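Local structure of Xaa-Pro dipeptidase (Pyrococcus horikoshii, 1WY2) at residues K10-F14 / D119-M124. The protein probably cleaves dipeptides that carry a C-terminal proline after a nonpolar residue, as a cobalt-dependent homodimeric metallopeptidase. Coordinates in Å, arbitrary orientation, origin at the centre of the assembly. Numbering follows the deposited sequence.
Sequences KIIEF and DVIRDM
Two alpha-helices pack side by side in the creatinase/prolidase-type N-terminal domain, away from the metal site. Helix 6-17 precedes the first strand of the domain's mixed sheet; helix 118-125 follows strand 113-116, outermost in the sheet within this chain. Residues 10-14 and 119-124 run roughly antiparallel, their N-to-C directions 144° apart, the short axes 9.9 Å apart at closest approach. The register is set by Ile11 and Val120, whose CA atoms lie 6.4 Å apart. Val120 (chi1 p) is the central residue. Val120 CG2 comes 3.6 Å from Lys10 O, a van der Waals contact, and Val120 CG1 lies over one face of the Phe14 ring. Phe14 takes chi1 t and places CD2 3.9 Å from Val120 CB. At the other end Met124 (m, t, m) packs CG 3.8 Å from Lys10 CD, along that extended side chain. No hydrogen bond joins the segments; the contacts are mainly between apolar side chains. Ile11 also reaches Val23 and Ile47 of the sheet. Ile11 CG1 sits 4.0 Å from Met124 CE, and Ile11 CD1 meets Ile121 CD1 at 4.1 Å.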
loop_
_atom_site.group_PDB
_atom_site.type_symbol
_atom_site.label_atom_id
_atom_site.label_comp_id
_atom_site.label_asym_id
_atom_site.label_seq_id
_atom_site.Cartn_x
_atom_site.Cartn_y
_atom_site.Cartn_z
ATOM N N LYS A 10 -6.879 11.845 25.157
ATOM C CA LYS A 10 -8.039 10.977 25.006
ATOM C C LYS A 10 -7.594 9.529 25.126
ATOM O O LYS A 10 -8.316 8.686 25.662
ATOM C CB LYS A 10 -8.721 11.214 23.660
ATOM C CG LYS A 10 -9.539 12.497 23.639
ATOM C CD LYS A 10 -10.327 12.648 22.358
ATOM C CE LYS A 10 -11.201 13.895 22.404
ATOM N NZ LYS A 10 -12.036 14.022 21.177
ATOM N N ILE A 11 -6.395 9.239 24.635
ATOM C CA ILE A 11 -5.865 7.888 24.727
ATOM C C ILE A 11 -5.512 7.592 26.184
ATOM O O ILE A 11 -5.753 6.490 26.674
ATOM C CB ILE A 11 -4.628 7.719 23.823
ATOM C CG1 ILE A 11 -5.076 7.753 22.356
ATOM C CG2 ILE A 11 -3.917 6.400 24.132
ATOM C CD1 ILE A 11 -3.947 7.847 21.351
ATOM N N ILE A 12 -4.952 8.578 26.881
ATOM C CA ILE A 12 -4.600 8.380 28.286
ATOM C C ILE A 12 -5.861 8.097 29.106
ATOM O O ILE A 12 -5.838 7.281 30.032
ATOM C CB ILE A 12 -3.865 9.615 28.859
ATOM C CG1 ILE A 12 -2.460 9.702 28.249
ATOM C CG2 ILE A 12 -3.791 9.527 30.383
ATOM C CD1 ILE A 12 -1.712 10.978 28.574
ATOM N N GLU A 13 -6.960 8.769 28.768
ATOM C CA GLU A 13 -8.222 8.555 29.476
ATOM C C GLU A 13 -8.644 7.100 29.299
ATOM O O GLU A 13 -8.971 6.410 30.266
ATOM C CB GLU A 13 -9.310 9.474 28.920
ATOM C CG GLU A 13 -10.701 9.186 29.471
ATOM C CD GLU A 13 -11.749 10.151 28.949
ATOM O OE1 GLU A 13 -11.887 10.275 27.714
ATOM O OE2 GLU A 13 -12.440 10.785 29.776
ATOM N N PHE A 14 -8.629 6.640 28.052
ATOM C CA PHE A 14 -8.995 5.267 27.736
ATOM C C PHE A 14 -8.092 4.301 28.498
ATOM O O PHE A 14 -8.560 3.298 29.036
ATOM C CB PHE A 14 -8.873 5.030 26.227
ATOM C CG PHE A 14 -9.281 3.649 25.790
ATOM C CD1 PHE A 14 -8.347 2.622 25.720
ATOM C CD2 PHE A 14 -10.602 3.378 25.452
ATOM C CE1 PHE A 14 -8.724 1.337 25.319
ATOM C CE2 PHE A 14 -10.990 2.096 25.052
ATOM C CZ PHE A 14 -10.047 1.077 24.985
ATOM N N ASP A 119 -10.983 1.134 19.812
ATOM C CA ASP A 119 -12.158 1.940 20.151
ATOM C C ASP A 119 -11.897 3.438 20.305
ATOM O O ASP A 119 -12.691 4.263 19.837
ATOM C CB ASP A 119 -12.805 1.419 21.438
ATOM C CG ASP A 119 -13.632 0.162 21.219
ATOM O OD1 ASP A 119 -13.655 -0.361 20.084
ATOM O OD2 ASP A 119 -14.261 -0.305 22.192
ATOM N N VAL A 120 -10.805 3.799 20.976
ATOM C CA VAL A 120 -10.515 5.215 21.171
ATOM C C VAL A 120 -9.971 5.853 19.899
ATOM O O VAL A 120 -10.260 7.014 19.610
ATOM C CB VAL A 120 -9.547 5.448 22.370
ATOM C CG1 VAL A 120 -8.177 4.857 22.088
ATOM C CG2 VAL A 120 -9.458 6.938 22.678
ATOM N N ILE A 121 -9.199 5.094 19.126
ATOM C CA ILE A 121 -8.668 5.618 17.873
ATOM C C ILE A 121 -9.859 5.879 16.955
ATOM O O ILE A 121 -9.951 6.924 16.311
ATOM C CB ILE A 121 -7.708 4.612 17.199
ATOM C CG1 ILE A 121 -6.488 4.378 18.098
ATOM C CG2 ILE A 121 -7.272 5.140 15.835
ATOM C CD1 ILE A 121 -5.726 5.641 18.451
ATOM N N ARG A 122 -10.778 4.920 16.912
ATOM C CA ARG A 122 -11.982 5.043 16.094
ATOM C C ARG A 122 -12.834 6.234 16.527
ATOM O O ARG A 122 -13.242 7.051 15.707
ATOM C CB ARG A 122 -12.827 3.771 16.199
ATOM C CG ARG A 122 -14.201 3.871 15.542
ATOM C CD ARG A 122 -15.123 2.793 16.088
ATOM N NE ARG A 122 -15.334 2.969 17.523
ATOM C CZ ARG A 122 -15.961 2.094 18.303
ATOM N NH1 ARG A 122 -16.440 0.968 17.790
ATOM N NH2 ARG A 122 -16.112 2.348 19.597
ATOM N N ASP A 123 -13.111 6.323 17.822
ATOM C CA ASP A 123 -13.937 7.408 18.331
ATOM C C ASP A 123 -13.412 8.786 17.939
ATOM O O ASP A 123 -14.195 9.711 17.731
ATOM C CB ASP A 123 -14.086 7.293 19.853
ATOM C CG ASP A 123 -15.022 6.162 20.266
ATOM O OD1 ASP A 123 -15.580 5.483 19.375
ATOM O OD2 ASP A 123 -15.202 5.948 21.484
ATOM N N MET A 124 -12.094 8.924 17.836
ATOM C CA MET A 124 -11.506 10.198 17.441
ATOM C C MET A 124 -11.562 10.417 15.931
ATOM O O MET A 124 -12.101 11.420 15.464
ATOM C CB MET A 124 -10.046 10.288 17.893
ATOM C CG MET A 124 -9.852 10.374 19.399
ATOM S SD MET A 124 -8.139 10.773 19.815
ATOM C CE MET A 124 -7.333 9.214 19.421
#